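Local coordinates for F-BAR domain only protein 1 (Danio rerio, PDB 5JP2), which probably acts at an early step of clathrin-mediated endocytosis, through a C-terminal mu homology domain that holds a bound Eps15 peptide in this structure, at residues 27-32 with 278-283; 64-69 with 264-269; 157-162 with 225-230; 172-177 with 250-255. All blocks are in the same frame, centred on the assembly; numbering follows the deposited sequence.

All four contacts belong to one elongated mu homology domain, largely beta. Contact 1 joins strands 17-31 and 266-283, neighbours in the central mixed sheet; being the first and last strands of the domain, they enclose the other three contacts along the chain. Contact 2 uses the start of strand 266-283, its centre about 41 Å from that of contact 1 and across the middle of the chain. Contacts 3 and 4 alternate in sequence. Each touches contact 1, Leu-162 packing on Ala-282 and Leu-254 on Ile-27, both centres about 18 Å away. Contacts 2 and 3, with centres about 56 Å apart, lie at distant ends, contact 3 in a separate antiparallel sheet touching the central one.

Contact 1. Residues 27-32 with 278-283; sequences INAYFR and GKYMAG
Ala-29 places its CB over one face of the Tyr-280 ring, 3.8 Å from the centroid, a CH-pi contact offset toward CD2 and CE2. With its CG anti to the backbone N (chi1 -162°), this ring also meets CG2 of Ile-27, 4.0 Å from CD2. On the other face of the sheet, CB of Met-281 lies at the edge of the Tyr-30 ring, 3.8 Å from CD1. The backbones beneath run parallel. Ala-29 N bonds to Lys-279 O, Met-281 N to Ala-29 O and Phe-31 N to Met-281 O, and Gly-283 N closes the ladder on Phe-31 O at 2.7 Å. At the other end Gly-278 N donates to Ile-27 O, while Asn-28 OD1 takes a weak bond from Lys-279 N. Further out, the Tyr-280 hydroxyl is tied to Leu-145 O and its ring meets Phe-247 edge-to-face. An alanine in place of Tyr-280 would probably leave the methyl of Ala-29 without its aromatic cover and Leu-145 O without this hydroxyl partner. The first and last strands of the mu homology domain are thus joined by backbone bonds, with an aromatic ring, anchored at its hydroxyl, covering one face of the seam.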
loop_
_atom_site.group_PDB
_atom_site.type_symbol
_atom_site.label_atom_id
_atom_site.label_comp_id
_atom_site.label_asym_id
_atom_site.label_seq_id
_atom_site.Cartn_x
_atom_site.Cartn_y
_atom_site.Cartn_z
ATOM N N ILE B 27 -3.472 -4.040 -0.378
ATOM C CA ILE B 27 -4.829 -4.230 -0.852
ATOM C C ILE B 27 -5.068 -5.699 -1.170
ATOM O O ILE B 27 -4.291 -6.330 -1.892
ATOM C CB ILE B 27 -5.153 -3.325 -2.058
ATOM C CG1 ILE B 27 -6.611 -3.523 -2.471
ATOM C CG2 ILE B 27 -4.186 -3.540 -3.204
ATOM C CD1 ILE B 27 -7.150 -2.487 -3.387
ATOM N N ASN B 28 -6.136 -6.238 -0.603
ATOM C CA ASN B 28 -6.628 -7.563 -0.919
ATOM C C ASN B 28 -7.924 -7.399 -1.694
ATOM O O ASN B 28 -8.721 -6.513 -1.403
ATOM C CB ASN B 28 -6.870 -8.384 0.342
ATOM C CG ASN B 28 -5.595 -8.841 0.996
ATOM O OD1 ASN B 28 -4.555 -8.917 0.368
ATOM N ND2 ASN B 28 -5.689 -9.216 2.245
ATOM N N ALA B 29 -8.126 -8.225 -2.703
ATOM C CA ALA B 29 -9.339 -8.089 -3.488
ATOM C C ALA B 29 -9.748 -9.454 -4.015
ATOM O O ALA B 29 -8.920 -10.351 -4.154
ATOM C CB ALA B 29 -9.157 -7.101 -4.641
ATOM N N TYR B 30 -11.041 -9.609 -4.265
ATOM C CA TYR B 30 -11.565 -10.824 -4.873
ATOM C C TYR B 30 -12.671 -10.474 -5.845
ATOM O O TYR B 30 -13.669 -9.871 -5.460
ATOM C CB TYR B 30 -12.075 -11.800 -3.815
ATOM C CG TYR B 30 -12.499 -13.115 -4.404
ATOM C CD1 TYR B 30 -11.645 -13.828 -5.219
ATOM C CD2 TYR B 30 -13.731 -13.664 -4.117
ATOM C CE1 TYR B 30 -12.007 -15.023 -5.759
ATOM C CE2 TYR B 30 -14.107 -14.877 -4.650
ATOM C CZ TYR B 30 -13.235 -15.554 -5.472
ATOM O OH TYR B 30 -13.585 -16.769 -6.017
ATOM N N PHE B 31 -12.503 -10.877 -7.091
ATOM C CA PHE B 31 -13.526 -10.740 -8.106
ATOM C C PHE B 31 -14.111 -12.119 -8.347
ATOM O O PHE B 31 -13.398 -13.031 -8.769
ATOM C CB PHE B 31 -12.946 -10.154 -9.385
ATOM C CG PHE B 31 -12.499 -8.728 -9.251
ATOM C CD1 PHE B 31 -11.243 -8.417 -8.761
ATOM C CD2 PHE B 31 -13.318 -7.699 -9.651
ATOM C CE1 PHE B 31 -10.831 -7.107 -8.661
ATOM C CE2 PHE B 31 -12.907 -6.392 -9.545
ATOM C CZ PHE B 31 -11.664 -6.097 -9.048
ATOM N N ARG B 32 -15.394 -12.276 -8.036
ATOM C CA ARG B 32 -15.989 -13.604 -8.009
ATOM C C ARG B 32 -16.147 -14.184 -9.403
ATOM O O ARG B 32 -16.018 -15.394 -9.586
ATOM C CB ARG B 32 -17.341 -13.563 -7.303
ATOM C CG ARG B 32 -17.267 -13.178 -5.841
ATOM C CD ARG B 32 -18.528 -13.601 -5.091
ATOM N NE ARG B 32 -18.856 -14.999 -5.357
ATOM C CZ ARG B 32 -18.250 -16.034 -4.782
ATOM N NH1 ARG B 32 -18.609 -17.269 -5.098
ATOM N NH2 ARG B 32 -17.285 -15.838 -3.894
ATOM N N GLY B 278 -1.739 -7.487 -1.754
ATOM C CA GLY B 278 -1.659 -8.678 -0.947
ATOM C C GLY B 278 -2.153 -9.834 -1.800
ATOM O O GLY B 278 -1.572 -10.141 -2.842
ATOM N N LYS B 279 -3.145 -10.552 -1.303
ATOM C CA LYS B 279 -3.892 -11.492 -2.125
ATOM C C LYS B 279 -4.902 -10.730 -2.971
ATOM O O LYS B 279 -5.858 -10.161 -2.444
ATOM C CB LYS B 279 -4.567 -12.524 -1.227
ATOM C CG LYS B 279 -5.149 -13.706 -1.953
ATOM C CD LYS B 279 -5.665 -14.757 -0.971
ATOM C CE LYS B 279 -6.867 -14.248 -0.203
ATOM N NZ LYS B 279 -7.274 -15.172 0.885
ATOM N N TYR B 280 -4.724 -10.753 -4.284
ATOM C CA TYR B 280 -5.530 -9.939 -5.187
ATOM C C TYR B 280 -5.957 -10.843 -6.332
ATOM O O TYR B 280 -5.147 -11.151 -7.204
ATOM C CB TYR B 280 -4.705 -8.742 -5.669
ATOM C CG TYR B 280 -5.450 -7.584 -6.256
ATOM C CD1 TYR B 280 -5.915 -7.630 -7.554
ATOM C CD2 TYR B 280 -5.653 -6.420 -5.530
ATOM C CE1 TYR B 280 -6.582 -6.585 -8.101
ATOM C CE2 TYR B 280 -6.316 -5.341 -6.083
ATOM C CZ TYR B 280 -6.770 -5.429 -7.370
ATOM O OH TYR B 280 -7.446 -4.388 -7.941
ATOM N N MET B 281 -7.237 -11.222 -6.371
ATOM C CA MET B 281 -7.631 -12.441 -7.071
ATOM C C MET B 281 -8.862 -12.255 -7.945
ATOM O O MET B 281 -9.762 -11.482 -7.636
ATOM C CB MET B 281 -7.960 -13.590 -6.113
ATOM C CG MET B 281 -7.041 -13.789 -4.961
ATOM S SD MET B 281 -5.432 -14.409 -5.368
ATOM C CE MET B 281 -5.784 -16.072 -5.888
ATOM N N ALA B 282 -8.894 -13.014 -9.031
ATOM C CA ALA B 282 -10.059 -13.124 -9.898
ATOM C C ALA B 282 -10.423 -14.590 -10.023
ATOM O O ALA B 282 -9.586 -15.401 -10.421
ATOM C CB ALA B 282 -9.797 -12.537 -11.279
ATOM N N GLY B 283 -11.644 -14.933 -9.646
ATOM C CA GLY B 283 -12.171 -16.262 -9.852
ATOM C C GLY B 283 -13.118 -16.304 -11.034
ATOM O O GLY B 283 -13.624 -15.283 -11.478
#

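Contact 2. Residues 64-69 with 264-269; sequences NAPVLS and SRYRMS
Tyr-266 reaches across to Pro-66 and Leu-68 from the start of strand 266-283, the last strand of the mu homology domain, and meets the loop between helix 55-61 and strand 69-73. Its CB begins the contact 3.9 Å from CD1 of Leu-68. CG, set beside the backbone N by a chi1 of -61°, comes closer to that same methyl, at 3.6 Å. The methyl lies over one face of the ring, offset toward the rim, and makes a CH-pi contact; the two side chains cross at about a right angle. Farther along, CE1 passes 3.7 Å from CA of Leu-68, and CZ has CB of Leu-68 at 4.0 Å. The chain of atoms ends at the hydroxyl, which donates to the carbonyl of Pro-66. A second, smaller contact lies alongside: the Pro-66 ring meets the aliphatic part of Arg-265, CG to CG at 3.5 Å. The Arg-265 guanidinium itself is engaged elsewhere, in a cation-pi contact with Trp-17 and a hydrogen bond from NH1 to Glu-15 O, and the Tyr-266 ring meets Trp-17 as well. One residue further on, Arg-267 forms a salt bridge with an acidic side chain of the bound peptide. The bond at the tyrosine tip is short, OH to Pro-66 O 2.7 Å, with the donor tilted 32° from the carbonyl plane.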
loop_
_atom_site.group_PDB
_atom_site.type_symbol
_atom_site.label_atom_id
_atom_site.label_comp_id
_atom_site.label_asym_id
_atom_site.label_seq_id
_atom_site.Cartn_x
_atom_site.Cartn_y
_atom_site.Cartn_z
ATOM N N ASN B 64 10.327 20.986 27.692
ATOM C CA ASN B 64 9.224 21.879 27.359
ATOM C C ASN B 64 9.075 22.080 25.857
ATOM O O ASN B 64 8.373 23.004 25.437
ATOM C CB ASN B 64 9.405 23.237 28.043
ATOM C CG ASN B 64 9.017 23.211 29.503
ATOM O OD1 ASN B 64 8.207 22.389 29.928
ATOM N ND2 ASN B 64 9.591 24.119 30.281
ATOM N N ALA B 65 9.759 21.268 25.055
ATOM C CA ALA B 65 9.770 21.418 23.606
ATOM C C ALA B 65 8.352 21.528 23.052
ATOM O O ALA B 65 7.435 20.866 23.554
ATOM C CB ALA B 65 10.488 20.229 22.968
ATOM N N PRO B 66 8.134 22.348 22.024
ATOM C CA PRO B 66 6.773 22.585 21.524
ATOM C C PRO B 66 6.139 21.336 20.934
ATOM O O PRO B 66 6.812 20.408 20.490
ATOM C CB PRO B 66 6.970 23.660 20.456
ATOM C CG PRO B 66 8.367 23.517 20.050
ATOM C CD PRO B 66 9.137 23.080 21.245
ATOM N N VAL B 67 4.813 21.365 20.887
ATOM C CA VAL B 67 4.005 20.180 20.639
ATOM C C VAL B 67 3.923 19.896 19.146
ATOM O O VAL B 67 3.370 20.687 18.377
ATOM C CB VAL B 67 2.601 20.364 21.228
ATOM C CG1 VAL B 67 1.725 19.170 20.916
ATOM C CG2 VAL B 67 2.695 20.596 22.708
ATOM N N LEU B 68 4.429 18.744 18.746
ATOM C CA LEU B 68 4.283 18.280 17.380
ATOM C C LEU B 68 2.856 17.783 17.181
ATOM O O LEU B 68 2.402 16.890 17.894
ATOM C CB LEU B 68 5.301 17.181 17.103
ATOM C CG LEU B 68 5.216 16.480 15.761
ATOM C CD1 LEU B 68 5.262 17.473 14.648
ATOM C CD2 LEU B 68 6.344 15.519 15.649
ATOM N N SER B 69 2.148 18.368 16.228
ATOM C CA SER B 69 0.741 18.099 16.010
ATOM C C SER B 69 0.494 17.825 14.535
ATOM O O SER B 69 1.116 18.453 13.684
ATOM C CB SER B 69 -0.102 19.272 16.457
ATOM O OG SER B 69 -1.465 19.033 16.162
ATOM N N SER B 264 3.341 25.772 12.498
ATOM C CA SER B 264 4.525 26.086 11.718
ATOM C C SER B 264 5.816 25.710 12.418
ATOM O O SER B 264 6.884 25.905 11.844
ATOM C CB SER B 264 4.545 27.573 11.373
ATOM O OG SER B 264 4.416 28.358 12.544
ATOM N N ARG B 265 5.751 25.190 13.642
ATOM C CA ARG B 265 6.972 24.966 14.407
ATOM C C ARG B 265 7.760 23.794 13.861
ATOM O O ARG B 265 8.976 23.723 14.052
ATOM C CB ARG B 265 6.641 24.726 15.875
ATOM C CG ARG B 265 7.827 24.834 16.818
ATOM C CD ARG B 265 8.326 26.274 16.940
ATOM N NE ARG B 265 9.624 26.379 17.605
ATOM C CZ ARG B 265 10.776 25.989 17.072
ATOM N NH1 ARG B 265 10.805 25.452 15.863
ATOM N NH2 ARG B 265 11.903 26.132 17.753
ATOM N N TYR B 266 7.084 22.863 13.207
ATOM C CA TYR B 266 7.702 21.745 12.525
ATOM C C TYR B 266 7.302 21.820 11.063
ATOM O O TYR B 266 6.276 22.404 10.713
ATOM C CB TYR B 266 7.254 20.411 13.131
ATOM C CG TYR B 266 7.602 20.236 14.591
ATOM C CD1 TYR B 266 6.798 20.750 15.589
ATOM C CD2 TYR B 266 8.718 19.527 14.966
ATOM C CE1 TYR B 266 7.120 20.588 16.903
ATOM C CE2 TYR B 266 9.036 19.354 16.282
ATOM C CZ TYR B 266 8.238 19.886 17.239
ATOM O OH TYR B 266 8.571 19.721 18.548
ATOM N N ARG B 267 8.108 21.231 10.202
ATOM C CA ARG B 267 7.746 21.166 8.800
ATOM C C ARG B 267 7.973 19.760 8.278
ATOM O O ARG B 267 8.853 19.037 8.742
ATOM C CB ARG B 267 8.520 22.195 7.959
ATOM C CG ARG B 267 9.993 21.997 7.963
ATOM C CD ARG B 267 10.727 23.099 7.222
ATOM N NE ARG B 267 12.131 23.002 7.563
ATOM C CZ ARG B 267 12.954 22.104 7.059
ATOM N NH1 ARG B 267 12.528 21.246 6.149
ATOM N NH2 ARG B 267 14.201 22.068 7.466
ATOM N N MET B 268 7.178 19.389 7.286
ATOM C CA MET B 268 7.195 18.035 6.762
ATOM C C MET B 268 8.199 17.972 5.632
ATOM O O MET B 268 7.975 18.530 4.556
ATOM C CB MET B 268 5.813 17.601 6.291
ATOM C CG MET B 268 5.780 16.138 5.920
ATOM S SD MET B 268 5.447 15.027 7.293
ATOM C CE MET B 268 3.728 15.306 7.438
ATOM N N SER B 269 9.315 17.288 5.880
ATOM C CA SER B 269 10.358 17.175 4.874
ATOM C C SER B 269 9.868 16.428 3.645
ATOM O O SER B 269 10.291 16.740 2.526
ATOM C CB SER B 269 11.578 16.477 5.470
ATOM O OG SER B 269 12.556 16.243 4.482
#

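Contact 3. Residues 157-162 with 225-230; sequences VTRVSL and TLCASW
Trp-230 packs its indole against Thr-158 and Val-160, and here the contact is tightest. CB of Thr-158 sits 3.6 Å above the plane of the indole, offset toward the rim, and its CG2 meets CZ2 at 3.7 Å. CG2 of Val-160 comes to the indole obliquely, 3.5 Å from CH2 of Trp-230. With CG between the backbone N and the carbonyl carbon (chi1 60°), the indole starts out on the side of the sheet where Thr-158 and Val-160 stand. Leu-162 and Leu-226 continue this buried face, CB to CD1 at 4.1 Å. The other face, with Arg-159, Ser-161, Cys-227 and Ser-229, is looser and more open to solvent. Arg-159 runs extended from CG to NE, and CB of Cys-227 lies over one face of its guanidinium; NH2 of Arg-159 stands 3.8 Å from SG of Cys-227. Between the faces runs a regular antiparallel ladder of six backbone hydrogen bonds, paired at Thr-158 with Trp-230, Val-160 with Ala-228 and Leu-162 with Leu-226. Strands 157-166 and 223-231 form the middle of a four-stranded antiparallel sheet, flanked by strand 145-154 beside the first and strand 192-195 beside the second. The buried face of strand 223-231 turns to strand 206-210 of the large mixed sheet, where Ala-228 touches Leu-207 and Trp-209. Thr-158 and Val-160 also pack on Cys-151, which is disulfide-bonded to Cys-284.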
loop_
_atom_site.group_PDB
_atom_site.type_symbol
_atom_site.label_atom_id
_atom_site.label_comp_id
_atom_site.label_asym_id
_atom_site.label_seq_id
_atom_site.Cartn_x
_atom_site.Cartn_y
_atom_site.Cartn_z
ATOM N N VAL B 157 -10.002 -30.588 -21.964
ATOM C CA VAL B 157 -9.412 -29.295 -22.269
ATOM C C VAL B 157 -10.064 -28.220 -21.413
ATOM O O VAL B 157 -11.292 -28.090 -21.386
ATOM C CB VAL B 157 -9.554 -28.970 -23.763
ATOM C CG1 VAL B 157 -8.985 -27.606 -24.056
ATOM C CG2 VAL B 157 -8.830 -30.013 -24.582
ATOM N N THR B 158 -9.238 -27.450 -20.715
ATOM C CA THR B 158 -9.664 -26.314 -19.915
ATOM C C THR B 158 -9.128 -25.038 -20.538
ATOM O O THR B 158 -7.949 -24.969 -20.886
ATOM C CB THR B 158 -9.147 -26.438 -18.490
ATOM O OG1 THR B 158 -9.551 -27.696 -17.946
ATOM C CG2 THR B 158 -9.679 -25.315 -17.640
ATOM N N ARG B 159 -9.970 -24.031 -20.687
ATOM C CA ARG B 159 -9.478 -22.752 -21.163
ATOM C C ARG B 159 -9.753 -21.693 -20.106
ATOM O O ARG B 159 -10.817 -21.682 -19.485
ATOM C CB ARG B 159 -10.103 -22.379 -22.501
ATOM C CG ARG B 159 -9.470 -21.168 -23.148
ATOM C CD ARG B 159 -10.215 -20.735 -24.389
ATOM N NE ARG B 159 -9.678 -19.483 -24.907
ATOM C CZ ARG B 159 -10.209 -18.294 -24.662
ATOM N NH1 ARG B 159 -11.294 -18.204 -23.908
ATOM N NH2 ARG B 159 -9.656 -17.201 -25.171
ATOM N N VAL B 160 -8.785 -20.812 -19.896
ATOM C CA VAL B 160 -8.892 -19.750 -18.907
ATOM C C VAL B 160 -8.504 -18.445 -19.576
ATOM O O VAL B 160 -7.505 -18.390 -20.296
ATOM C CB VAL B 160 -7.984 -20.038 -17.697
ATOM C CG1 VAL B 160 -7.942 -18.862 -16.757
ATOM C CG2 VAL B 160 -8.461 -21.280 -16.975
ATOM N N SER B 161 -9.283 -17.398 -19.337
ATOM C CA SER B 161 -8.990 -16.089 -19.891
ATOM C C SER B 161 -9.198 -15.016 -18.830
ATOM O O SER B 161 -10.043 -15.153 -17.949
ATOM C CB SER B 161 -9.855 -15.821 -21.109
ATOM O OG SER B 161 -11.153 -15.465 -20.702
ATOM N N LEU B 162 -8.423 -13.939 -18.928
ATOM C CA LEU B 162 -8.522 -12.826 -17.993
ATOM C C LEU B 162 -8.505 -11.489 -18.716
ATOM O O LEU B 162 -7.579 -11.204 -19.474
ATOM C CB LEU B 162 -7.383 -12.857 -16.977
ATOM C CG LEU B 162 -7.364 -11.706 -15.964
ATOM C CD1 LEU B 162 -8.451 -11.853 -14.932
ATOM C CD2 LEU B 162 -6.024 -11.619 -15.288
ATOM N N THR B 225 -5.911 -8.249 -22.083
ATOM C CA THR B 225 -6.520 -9.559 -21.949
ATOM C C THR B 225 -5.430 -10.604 -22.116
ATOM O O THR B 225 -4.399 -10.334 -22.723
ATOM C CB THR B 225 -7.623 -9.768 -22.978
ATOM O OG1 THR B 225 -8.180 -11.067 -22.806
ATOM C CG2 THR B 225 -7.052 -9.681 -24.359
ATOM N N LEU B 226 -5.631 -11.774 -21.521
ATOM C CA LEU B 226 -4.687 -12.873 -21.678
ATOM C C LEU B 226 -5.410 -14.185 -21.402
ATOM O O LEU B 226 -6.444 -14.208 -20.735
ATOM C CB LEU B 226 -3.480 -12.714 -20.749
ATOM C CG LEU B 226 -3.716 -12.604 -19.242
ATOM C CD1 LEU B 226 -3.823 -13.963 -18.588
ATOM C CD2 LEU B 226 -2.644 -11.777 -18.555
ATOM N N CYS B 227 -4.850 -15.282 -21.905
ATOM C CA CYS B 227 -5.534 -16.559 -21.769
ATOM C C CYS B 227 -4.557 -17.714 -21.905
ATOM O O CYS B 227 -3.459 -17.574 -22.445
ATOM C CB CYS B 227 -6.633 -16.715 -22.805
ATOM S SG CYS B 227 -5.964 -16.798 -24.411
ATOM N N ALA B 228 -4.996 -18.869 -21.427
ATOM C CA ALA B 228 -4.202 -20.080 -21.497
ATOM C C ALA B 228 -5.133 -21.274 -21.566
ATOM O O ALA B 228 -6.271 -21.210 -21.102
ATOM C CB ALA B 228 -3.273 -20.209 -20.294
ATOM N N SER B 229 -4.636 -22.364 -22.147
ATOM C CA SER B 229 -5.377 -23.609 -22.265
ATOM C C SER B 229 -4.418 -24.773 -22.112
ATOM O O SER B 229 -3.229 -24.651 -22.398
ATOM C CB SER B 229 -6.086 -23.723 -23.603
ATOM O OG SER B 229 -5.129 -23.680 -24.638
ATOM N N TRP B 230 -4.947 -25.906 -21.668
ATOM C CA TRP B 230 -4.144 -27.103 -21.469
ATOM C C TRP B 230 -5.065 -28.316 -21.469
ATOM O O TRP B 230 -6.287 -28.190 -21.570
ATOM C CB TRP B 230 -3.362 -27.010 -20.162
ATOM C CG TRP B 230 -4.251 -26.859 -18.971
ATOM C CD1 TRP B 230 -4.751 -27.852 -18.192
ATOM C CD2 TRP B 230 -4.749 -25.638 -18.431
ATOM N NE1 TRP B 230 -5.532 -27.327 -17.201
ATOM C CE2 TRP B 230 -5.541 -25.965 -17.323
ATOM C CE3 TRP B 230 -4.589 -24.294 -18.771
ATOM C CZ2 TRP B 230 -6.177 -25.006 -16.559
ATOM C CZ3 TRP B 230 -5.217 -23.348 -18.014
ATOM C CH2 TRP B 230 -6.003 -23.705 -16.920
#

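Contact 4. Residues 172-177 with 250-255; sequences PATQLT and SGASLS
Pro-172, Ala-252 and Thr-174 carry this meeting of two loops, one leading into strand 179-184 and the other leaving strand 242-250. Pro-172 buries the most surface of the three. Its CB rests 3.7 Å from CB of Ala-252, while its CG meets the CD2 branch of Leu-254, also at 3.7 Å, the two side chains crossing obliquely. Ala-252 touches two partners with a single methyl, CB of Pro-172 and, more loosely, CG2 of Thr-174 at 4.1 Å. The polar half belongs to the hydroxyl of Thr-174. A chi1 of -179° holds OG1 anti to the backbone N, and from there it donates to Ser-250 O at 2.8 Å, nearly along the C=O axis. A water gives one hydrogen to the same OG1, 3.0 Å away, and another to Gln-175 O, and accepts from Ser-250 N. Ser-250 is therefore held at its carbonyl by the threonine directly and at its amide through the water. Pro-172, Thr-174 and Leu-254 all pack on Phe-275 of strand 266-283, which places the loops against the central sheet. An alanine in place of Thr-174 would probably leave Ser-250 O without its side-chain donor, and the water with one acceptor fewer. The chemistry is divided: methyl and ring carbons close one part of the contact, and a hydroxyl working as both donor and acceptor, with one water, pins the other.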
loop_
_atom_site.group_PDB
_atom_site.type_symbol
_atom_site.label_atom_id
_atom_site.label_comp_id
_atom_site.label_asym_id
_atom_site.label_seq_id
_atom_site.Cartn_x
_atom_site.Cartn_y
_atom_site.Cartn_z
ATOM N N PRO B 172 -5.766 5.348 -8.550
ATOM C CA PRO B 172 -5.064 6.593 -8.233
ATOM C C PRO B 172 -4.236 7.052 -9.419
ATOM O O PRO B 172 -4.017 6.316 -10.380
ATOM C CB PRO B 172 -4.178 6.202 -7.051
ATOM C CG PRO B 172 -3.887 4.783 -7.278
ATOM C CD PRO B 172 -5.147 4.197 -7.877
ATOM N N ALA B 173 -3.750 8.286 -9.337
ATOM C CA ALA B 173 -2.974 8.843 -10.434
ATOM C C ALA B 173 -1.519 8.470 -10.221
ATOM O O ALA B 173 -0.777 9.193 -9.556
ATOM C CB ALA B 173 -3.146 10.352 -10.509
ATOM N N THR B 174 -1.106 7.387 -10.873
ATOM C CA THR B 174 0.244 6.850 -10.843
ATOM C C THR B 174 0.224 5.543 -11.613
ATOM O O THR B 174 -0.840 5.021 -11.931
ATOM C CB THR B 174 0.778 6.638 -9.416
ATOM O OG1 THR B 174 2.120 6.135 -9.478
ATOM C CG2 THR B 174 -0.078 5.667 -8.621
ATOM N N GLN B 175 1.392 5.031 -11.940
ATOM C CA GLN B 175 1.495 3.762 -12.619
ATOM C C GLN B 175 1.412 2.602 -11.636
ATOM O O GLN B 175 1.829 2.703 -10.483
ATOM C CB GLN B 175 2.812 3.689 -13.375
ATOM C CG GLN B 175 2.971 4.733 -14.420
ATOM C CD GLN B 175 3.954 4.293 -15.468
ATOM O OE1 GLN B 175 5.044 3.826 -15.148
ATOM N NE2 GLN B 175 3.572 4.424 -16.730
ATOM N N LEU B 176 0.904 1.481 -12.119
ATOM C CA LEU B 176 1.084 0.210 -11.443
ATOM C C LEU B 176 2.281 -0.489 -12.071
ATOM O O LEU B 176 2.318 -0.686 -13.282
ATOM C CB LEU B 176 -0.180 -0.643 -11.571
ATOM C CG LEU B 176 -1.510 0.063 -11.236
ATOM C CD1 LEU B 176 -2.670 -0.785 -11.613
ATOM C CD2 LEU B 176 -1.626 0.429 -9.780
ATOM N N THR B 177 3.255 -0.863 -11.257
ATOM C CA THR B 177 4.490 -1.442 -11.753
ATOM C C THR B 177 4.689 -2.822 -11.141
ATOM O O THR B 177 3.923 -3.258 -10.296
ATOM C CB THR B 177 5.682 -0.518 -11.461
ATOM O OG1 THR B 177 5.942 -0.471 -10.057
ATOM C CG2 THR B 177 5.374 0.880 -11.924
ATOM N N SER B 250 3.589 3.882 -6.222
ATOM C CA SER B 250 4.213 4.878 -5.373
ATOM C C SER B 250 3.670 6.229 -5.771
ATOM O O SER B 250 3.297 6.436 -6.923
ATOM C CB SER B 250 5.731 4.879 -5.505
ATOM O OG SER B 250 6.071 5.229 -6.822
ATOM N N GLY B 251 3.650 7.151 -4.821
ATOM C CA GLY B 251 3.254 8.508 -5.093
ATOM C C GLY B 251 1.804 8.799 -4.819
ATOM O O GLY B 251 1.403 9.963 -4.850
ATOM N N ALA B 252 1.009 7.786 -4.529
ATOM C CA ALA B 252 -0.381 7.991 -4.169
ATOM C C ALA B 252 -0.773 6.933 -3.158
ATOM O O ALA B 252 -0.083 5.928 -2.987
ATOM C CB ALA B 252 -1.293 7.930 -5.393
ATOM N N SER B 253 -1.872 7.189 -2.466
ATOM C CA SER B 253 -2.483 6.211 -1.593
ATOM C C SER B 253 -3.737 5.661 -2.260
ATOM O O SER B 253 -4.367 6.331 -3.077
ATOM C CB SER B 253 -2.815 6.820 -0.234
ATOM O OG SER B 253 -4.005 7.563 -0.289
ATOM N N LEU B 254 -4.070 4.416 -1.949
ATOM C CA LEU B 254 -5.316 3.869 -2.463
ATOM C C LEU B 254 -6.512 4.366 -1.669
ATOM O O LEU B 254 -7.552 4.686 -2.248
ATOM C CB LEU B 254 -5.268 2.346 -2.461
ATOM C CG LEU B 254 -4.122 1.770 -3.281
ATOM C CD1 LEU B 254 -3.997 0.278 -3.105
ATOM C CD2 LEU B 254 -4.341 2.132 -4.728
ATOM N N SER B 255 -6.378 4.460 -0.348
ATOM C CA SER B 255 -7.497 4.894 0.478
ATOM C C SER B 255 -7.860 6.344 0.235
ATOM O O SER B 255 -9.011 6.734 0.441
ATOM C CB SER B 255 -7.168 4.693 1.950
ATOM O OG SER B 255 -6.030 5.443 2.313
HETATM O O HOH W 1 3.743 3.675 -9.073
#